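Local coordinates for protein subtilase cytotoxin subunit A (Escherichia coli, PDB 2IY9) that cleaves the host endoplasmic reticulum chaperone BiP as the serine protease subunit of an AB5 cytotoxin, causing ER stress and cell death, at residues Val47-Asp52 / Lys145-Ser150; Ser53-Ile58 / Ala110-Arg115. One frame throughout, in Å; residues are numbered along the deposited sequence.

Contact 1 of 2, residues Val47-Asp52 / Lys145-Ser150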
ATOM      1  N   VAL A  47       7.700   6.551  -9.059  1.00 23.43           N
ATOM      2  CA  VAL A  47       8.425   6.044  -7.903  1.00 22.61           C
ATOM      3  C   VAL A  47       7.420   5.846  -6.774  1.00 22.31           C
ATOM      4  O   VAL A  47       6.754   6.791  -6.345  1.00 22.55           O
ATOM      5  CB  VAL A  47       9.529   7.028  -7.437  1.00 22.53           C
ATOM      6  CG1 VAL A  47      10.277   6.465  -6.239  1.00 23.42           C
ATOM      7  CG2 VAL A  47      10.502   7.358  -8.579  1.00 22.67           C
ATOM      8  N   VAL A  48       7.313   4.612  -6.297  1.00 22.41           N
ATOM      9  CA  VAL A  48       6.460   4.319  -5.159  1.00 21.85           C
ATOM     10  C   VAL A  48       7.302   4.381  -3.888  1.00 22.20           C
ATOM     11  O   VAL A  48       8.397   3.806  -3.811  1.00 22.05           O
ATOM     12  CB  VAL A  48       5.792   2.931  -5.293  1.00 21.32           C
ATOM     13  CG1 VAL A  48       4.953   2.598  -4.045  1.00 20.82           C
ATOM     14  CG2 VAL A  48       4.929   2.872  -6.563  1.00 21.75           C
ATOM     15  N   SER A  49       6.793   5.101  -2.895  1.00 22.58           N
ATOM     16  CA  SER A  49       7.467   5.180  -1.611  1.00 23.44           C
ATOM     17  C   SER A  49       7.175   3.901  -0.811  1.00 23.26           C
ATOM     18  O   SER A  49       6.023   3.487  -0.687  1.00 23.03           O
ATOM     19  CB  SER A  49       7.006   6.444  -0.875  1.00 23.85           C
ATOM     20  OG  SER A  49       7.810   6.669   0.276  1.00 29.26           O
ATOM     21  N   VAL A  50       8.220   3.251  -0.310  1.00 22.99           N
ATOM     22  CA  VAL A  50       8.030   2.072   0.533  1.00 22.98           C
ATOM     23  C   VAL A  50       8.514   2.408   1.942  1.00 22.94           C
ATOM     24  O   VAL A  50       9.726   2.401   2.223  1.00 23.25           O
ATOM     25  CB  VAL A  50       8.689   0.799  -0.047  1.00 23.05           C
ATOM     26  CG1 VAL A  50       8.671  -0.353   0.976  1.00 22.59           C
ATOM     27  CG2 VAL A  50       7.970   0.372  -1.307  1.00 22.10           C
ATOM     28  N   VAL A  51       7.546   2.743   2.800  1.00 22.39           N
ATOM     29  CA  VAL A  51       7.810   3.162   4.177  1.00 22.56           C
ATOM     30  C   VAL A  51       7.699   1.885   5.013  1.00 22.54           C
ATOM     31  O   VAL A  51       6.599   1.334   5.229  1.00 21.66           O
ATOM     32  CB  VAL A  51       6.836   4.276   4.639  1.00 22.66           C
ATOM     33  CG1 VAL A  51       7.224   4.797   6.037  1.00 24.08           C
ATOM     34  CG2 VAL A  51       6.826   5.437   3.624  1.00 22.02           C
ATOM     35  N   ASP A  52       8.854   1.386   5.442  1.00 22.34           N
ATOM     36  CA  ASP A  52       8.932   0.002   5.894  1.00 23.19           C
ATOM     37  C   ASP A  52      10.259  -0.286   6.591  1.00 23.18           C
ATOM     38  O   ASP A  52      10.875   0.619   7.156  1.00 23.39           O
ATOM     39  CB  ASP A  52       8.711  -0.923   4.683  1.00 22.98           C
ATOM     40  CG  ASP A  52       7.950  -2.187   5.039  1.00 24.94           C
ATOM     41  OD1 ASP A  52       8.502  -2.997   5.824  1.00 25.29           O
ATOM     42  OD2 ASP A  52       6.812  -2.369   4.532  1.00 25.27           O
ATOM     43  N   LYS A 145       4.385   9.954  -5.130  1.00 22.64           N
ATOM     44  CA  LYS A 145       2.982  10.351  -5.073  1.00 22.48           C
ATOM     45  C   LYS A 145       2.176   9.271  -4.342  1.00 21.97           C
ATOM     46  O   LYS A 145       1.252   9.561  -3.552  1.00 21.68           O
ATOM     47  CB  LYS A 145       2.443  10.507  -6.498  1.00 21.87           C
ATOM     48  CG  LYS A 145       1.098  11.211  -6.604  1.00 22.78           C
ATOM     49  CD  LYS A 145       0.630  11.257  -8.050  1.00 23.35           C
ATOM     50  CE  LYS A 145      -0.623  12.113  -8.231  1.00 23.52           C
ATOM     51  NZ  LYS A 145      -0.371  13.575  -7.960  1.00 24.65           N
ATOM     52  N   ILE A 146       2.516   8.022  -4.653  1.00 21.79           N
ATOM     53  CA  ILE A 146       1.898   6.877  -4.020  1.00 21.58           C
ATOM     54  C   ILE A 146       2.836   6.386  -2.933  1.00 21.50           C
ATOM     55  O   ILE A 146       3.963   5.977  -3.215  1.00 21.52           O
ATOM     56  CB  ILE A 146       1.601   5.728  -5.016  1.00 21.66           C
ATOM     57  CG1 ILE A 146       0.756   6.219  -6.208  1.00 22.34           C
ATOM     58  CG2 ILE A 146       0.943   4.551  -4.276  1.00 22.21           C
ATOM     59  CD1 ILE A 146      -0.464   7.109  -5.821  1.00 21.91           C
ATOM     60  N   ILE A 147       2.341   6.430  -1.697  1.00 21.03           N
ATOM     61  CA  ILE A 147       3.110   6.091  -0.510  1.00 21.04           C
ATOM     62  C   ILE A 147       2.578   4.806   0.132  1.00 21.52           C
ATOM     63  O   ILE A 147       1.466   4.777   0.665  1.00 21.72           O
ATOM     64  CB  ILE A 147       3.066   7.259   0.526  1.00 20.93           C
ATOM     65  CG1 ILE A 147       3.558   8.576  -0.107  1.00 20.92           C
ATOM     66  CG2 ILE A 147       3.894   6.925   1.769  1.00 18.89           C
ATOM     67  CD1 ILE A 147       3.151   9.810   0.701  1.00 20.72           C
ATOM     68  N   ASN A 148       3.393   3.754   0.088  1.00 21.79           N
ATOM     69  CA  ASN A 148       3.000   2.443   0.602  1.00 21.93           C
ATOM     70  C   ASN A 148       3.405   2.251   2.049  1.00 22.38           C
ATOM     71  O   ASN A 148       4.599   2.303   2.400  1.00 21.84           O
ATOM     72  CB  ASN A 148       3.613   1.335  -0.247  1.00 22.06           C
ATOM     73  CG  ASN A 148       3.124  -0.045   0.156  1.00 22.43           C
ATOM     74  OD1 ASN A 148       3.718  -0.722   1.021  1.00 23.80           O
ATOM     75  ND2 ASN A 148       2.019  -0.455  -0.436  1.00 19.30           N
ATOM     76  N   ILE A 149       2.401   2.019   2.888  1.00 22.68           N
ATOM     77  CA  ILE A 149       2.627   1.757   4.299  1.00 23.53           C
ATOM     78  C   ILE A 149       1.969   0.415   4.657  1.00 23.80           C
ATOM     79  O   ILE A 149       0.833   0.363   5.136  1.00 23.10           O
ATOM     80  CB  ILE A 149       2.123   2.931   5.179  1.00 23.61           C
ATOM     81  CG1 ILE A 149       2.664   4.261   4.609  1.00 23.92           C
ATOM     82  CG2 ILE A 149       2.513   2.703   6.661  1.00 23.96           C
ATOM     83  CD1 ILE A 149       2.632   5.466   5.538  1.00 24.17           C
ATOM     84  N   SER A 150       2.706  -0.660   4.394  1.00 24.90           N
ATOM     85  CA  SER A 150       2.271  -2.024   4.690  1.00 25.85           C
ATOM     86  C   SER A 150       2.513  -2.349   6.171  1.00 27.12           C
ATOM     87  O   SER A 150       3.309  -3.230   6.514  1.00 28.16           O
ATOM     88  CB  SER A 150       3.019  -3.024   3.804  1.00 25.98           C
ATOM     89  OG  SER A 150       2.513  -3.040   2.486  1.00 24.92           O
TER
HETATM   90  O   HOH W   1       4.308   7.503  -7.028  1.00 23.71           O
HETATM   91  O   HOH W   2       5.378  -0.434   3.326  1.00 23.68           O

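Contact 2 of 2, residues Ser53-Ile58 / Ala110-Arg115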
ATOM      1  N   SER A  53      10.695  -1.546   6.551  1.00 24.06           N
ATOM      2  CA  SER A  53      11.856  -1.989   7.321  1.00 24.13           C
ATOM      3  C   SER A  53      13.176  -1.929   6.532  1.00 24.86           C
ATOM      4  O   SER A  53      14.198  -2.437   6.994  1.00 24.85           O
ATOM      5  CB  SER A  53      11.611  -3.410   7.824  1.00 24.18           C
ATOM      6  OG  SER A  53      11.586  -4.332   6.745  1.00 23.14           O
ATOM      7  N   GLY A  54      13.145  -1.309   5.349  1.00 25.03           N
ATOM      8  CA  GLY A  54      14.330  -1.205   4.487  1.00 25.39           C
ATOM      9  C   GLY A  54      14.262  -2.187   3.330  1.00 25.27           C
ATOM     10  O   GLY A  54      13.652  -3.258   3.439  1.00 25.66           O
ATOM     11  N   VAL A  55      14.888  -1.822   2.210  1.00 25.12           N
ATOM     12  CA  VAL A  55      14.764  -2.608   0.989  1.00 24.19           C
ATOM     13  C   VAL A  55      16.140  -3.051   0.488  1.00 23.98           C
ATOM     14  O   VAL A  55      17.070  -2.250   0.407  1.00 24.06           O
ATOM     15  CB  VAL A  55      14.011  -1.826  -0.112  1.00 24.18           C
ATOM     16  CG1 VAL A  55      14.035  -2.596  -1.456  1.00 23.73           C
ATOM     17  CG2 VAL A  55      12.579  -1.530   0.321  1.00 23.72           C
ATOM     18  N   ALA A  56      16.247  -4.340   0.188  1.00 24.39           N
ATOM     19  CA  ALA A  56      17.421  -4.932  -0.433  1.00 24.56           C
ATOM     20  C   ALA A  56      17.190  -4.950  -1.936  1.00 24.72           C
ATOM     21  O   ALA A  56      16.346  -5.712  -2.440  1.00 24.48           O
ATOM     22  CB  ALA A  56      17.628  -6.342   0.081  1.00 24.83           C
ATOM     23  N   PHE A  57      17.932  -4.110  -2.649  1.00 24.86           N
ATOM     24  CA  PHE A  57      17.760  -3.990  -4.100  1.00 25.24           C
ATOM     25  C   PHE A  57      18.573  -5.064  -4.825  1.00 25.74           C
ATOM     26  O   PHE A  57      19.610  -4.787  -5.434  1.00 25.33           O
ATOM     27  CB  PHE A  57      18.060  -2.563  -4.575  1.00 25.07           C
ATOM     28  CG  PHE A  57      17.057  -1.555  -4.089  1.00 25.35           C
ATOM     29  CD1 PHE A  57      15.831  -1.406  -4.736  1.00 24.37           C
ATOM     30  CD2 PHE A  57      17.322  -0.773  -2.967  1.00 25.50           C
ATOM     31  CE1 PHE A  57      14.888  -0.473  -4.273  1.00 25.37           C
ATOM     32  CE2 PHE A  57      16.379   0.167  -2.495  1.00 25.62           C
ATOM     33  CZ  PHE A  57      15.173   0.318  -3.157  1.00 24.22           C
ATOM     34  N   ILE A  58      18.062  -6.292  -4.723  1.00 25.78           N
ATOM     35  CA  ILE A  58      18.705  -7.515  -5.227  1.00 26.24           C
ATOM     36  C   ILE A  58      17.664  -8.270  -6.068  1.00 26.17           C
ATOM     37  O   ILE A  58      16.467  -7.934  -6.022  1.00 25.32           O
ATOM     38  CB  ILE A  58      19.236  -8.415  -4.052  1.00 27.08           C
ATOM     39  CG1 ILE A  58      18.105  -8.849  -3.097  1.00 27.12           C
ATOM     40  CG2 ILE A  58      20.324  -7.690  -3.245  1.00 26.88           C
ATOM     41  CD1 ILE A  58      17.364 -10.110  -3.531  1.00 29.83           C
ATOM     42  N   ALA A 110       7.748   0.676 -12.382  1.00 24.22           N
ATOM     43  CA  ALA A 110       7.928   1.576 -11.236  1.00 23.45           C
ATOM     44  C   ALA A 110       9.308   1.454 -10.614  1.00 23.12           C
ATOM     45  O   ALA A 110       9.965   0.426 -10.725  1.00 23.40           O
ATOM     46  CB  ALA A 110       6.853   1.327 -10.169  1.00 23.19           C
ATOM     47  N   LEU A 111       9.739   2.533  -9.973  1.00 22.65           N
ATOM     48  CA  LEU A 111      10.915   2.523  -9.128  1.00 21.96           C
ATOM     49  C   LEU A 111      10.462   2.614  -7.679  1.00 22.03           C
ATOM     50  O   LEU A 111       9.281   2.842  -7.410  1.00 21.69           O
ATOM     51  CB  LEU A 111      11.839   3.689  -9.474  1.00 21.88           C
ATOM     52  CG  LEU A 111      12.381   3.744 -10.905  1.00 22.22           C
ATOM     53  CD1 LEU A 111      13.149   5.053 -11.142  1.00 22.92           C
ATOM     54  CD2 LEU A 111      13.259   2.562 -11.202  1.00 22.34           C
ATOM     55  N   ILE A 112      11.404   2.428  -6.756  1.00 21.79           N
ATOM     56  CA  ILE A 112      11.096   2.346  -5.339  1.00 22.30           C
ATOM     57  C   ILE A 112      11.978   3.329  -4.562  1.00 22.35           C
ATOM     58  O   ILE A 112      13.199   3.378  -4.755  1.00 22.18           O
ATOM     59  CB  ILE A 112      11.346   0.893  -4.808  1.00 22.46           C
ATOM     60  CG1 ILE A 112      10.396  -0.120  -5.487  1.00 22.72           C
ATOM     61  CG2 ILE A 112      11.294   0.834  -3.254  1.00 22.99           C
ATOM     62  CD1 ILE A 112       8.901   0.063  -5.151  1.00 21.60           C
ATOM     63  N   SER A 113      11.345   4.108  -3.694  1.00 22.67           N
ATOM     64  CA  SER A 113      12.061   4.927  -2.719  1.00 23.41           C
ATOM     65  C   SER A 113      11.844   4.312  -1.345  1.00 23.97           C
ATOM     66  O   SER A 113      10.730   4.363  -0.798  1.00 24.88           O
ATOM     67  CB  SER A 113      11.561   6.371  -2.747  1.00 23.49           C
ATOM     68  OG  SER A 113      12.223   7.141  -1.759  1.00 24.57           O
ATOM     69  N   SER A 114      12.910   3.729  -0.797  1.00 23.67           N
ATOM     70  CA  SER A 114      12.838   3.051   0.487  1.00 23.69           C
ATOM     71  C   SER A 114      13.028   4.034   1.635  1.00 24.07           C
ATOM     72  O   SER A 114      13.996   4.804   1.664  1.00 24.25           O
ATOM     73  CB  SER A 114      13.866   1.937   0.577  1.00 23.39           C
ATOM     74  OG  SER A 114      13.746   1.269   1.816  1.00 24.04           O
ATOM     75  N   ARG A 115      12.081   4.024   2.566  1.00 23.74           N
ATOM     76  CA  ARG A 115      12.179   4.876   3.734  1.00 23.96           C
ATOM     77  C   ARG A 115      12.094   3.972   4.948  1.00 23.91           C
ATOM     78  O   ARG A 115      11.002   3.519   5.345  1.00 23.47           O
ATOM     79  CB  ARG A 115      11.095   5.961   3.702  1.00 24.21           C
ATOM     80  CG  ARG A 115      11.282   6.936   2.537  1.00 23.12           C
ATOM     81  CD  ARG A 115      10.174   7.963   2.398  1.00 24.33           C
ATOM     82  NE  ARG A 115      10.527   8.917   1.344  1.00 24.49           N
ATOM     83  CZ  ARG A 115      11.201  10.046   1.551  1.00 25.00           C
ATOM     84  NH1 ARG A 115      11.588  10.379   2.782  1.00 25.23           N
ATOM     85  NH2 ARG A 115      11.495  10.835   0.528  1.00 24.01           N
TER
HETATM   86  O   HOH W   3      11.609   0.507   3.512  1.00 22.76           O

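Contact 1 of 2, residues Val47-Asp52 / Lys145-Ser150
Strands 47-52 and 147-149 run parallel in the middle of the subtilase sheet, and three main-chain hydrogen bonds join them. Ser49 gives its N-H to Ile146 O (3.0 Å) and receives the N-H of Asn148 at its own O (2.8 Å), so both of its peptide groups are used across this edge. Val51 N then reaches Asn148 O at 3.0 Å, arriving nearly along the C=O axis. Where the chain turns a corner at Ile146 the direct pairing gives way to a water, which donates to Val47 O (2.6 Å) and accepts from Ile146 N.

Ser49 and Val51 share a face with Ile147, whose CG2 lies 3.8 Å from Val51 CG2, the two side chains lying side by side and pointing the same way. Small Ser49 and the beta-branched Val51 and Ile147 suit this face, against which helix 125-134 packs. The hydroxyl of Ser49 stands anti to the backbone N (chi1 -170°) and is bonded to Glu144, so a small polar group is tolerated in the interior. Asn148 points to the other face; its CG is also anti to N, and its amide ND2 is bonded to Ser279 of helix 271-288.

At the C-terminal end a second water accepts from Ser150 N (2.9 Å) and lies within hydrogen-bonding distance of Asp52 OD2 (2.7 Å) and Asn148 OD1; it has more acceptors in reach than protons, so which it serves is not settled. Asp52 belongs to the inferred charge relay, while Ser150 O accepts from His89 NE2 and Ser150 OG bonds to Ser272 O. The buried carboxylate has a water at OD2 and the His89 side chain close by, surroundings that would probably favour the ionised form and may help fix its orientation.

Contact 2 of 2, residues Ser53-Ile58 / Ala110-Arg115
Phe57 and Val55 lean from the loop after strand 47-52 onto the face of strand 111-115 that carries Ile112 and Ser114. Phe57, the centre of an inverse gamma turn, has CG anti to its carbonyl carbon (chi1 -68°), which carries the ring toward the strand. Ile112 meets that ring at its edge, near the ring plane, with CB 3.8 Å from Phe57 CE1 and the CG2 branch close to CZ. One ring face is occupied by Val55 CG1, 3.5 Å above the centre, a CH-pi style packing within the loop itself.

Val55 is trans in chi1 (173°): CG1, anti to the backbone N, goes to the phenyl ring, whereas CG2, anti to the carbonyl carbon, touches Ser114. A branched valine therefore serves two neighbours at once. Ser114 holds OG anti to its own N (chi1 -178°), bringing the hydroxyl 3.4 Å from Val55 CG2. A water accepts from Gly54 N and lies 2.8 Å from Ser114 OG, so the small serine joins the loop backbone to the strand through solvent. Gly54 has a positive phi, and a beta carbon there would be jammed against the preceding carbonyl O.

Ile112 also touches Ile97 and Ala98 of helix 84-98. The loop directly follows Asp52 of the inferred charge relay, an aspartate at the C-terminal end of a parallel strand, as is characteristic of the alpha/beta subtilase fold.

Both contacts use the one parallel sheet, in which strand 47-52 lies between strands 111-116 and 147-149, and contact 2 is nested within the chain loop that contact 1 closes. The centre of contact 1 is about 7 Å from the centre of the chain, that of contact 2 about 14 Å; all touching residues of contact 1 are buried, whereas Phe57 in contact 2 is partly exposed. Contact 1 rests on direct main-chain hydrogen bonds, with waters at its ends; contact 2 has no clear direct hydrogen bond and relies on side-chain packing and one water. They meet at several points, among them Val50 N, 2.8 Å from Ser113 O, a probable hydrogen bond.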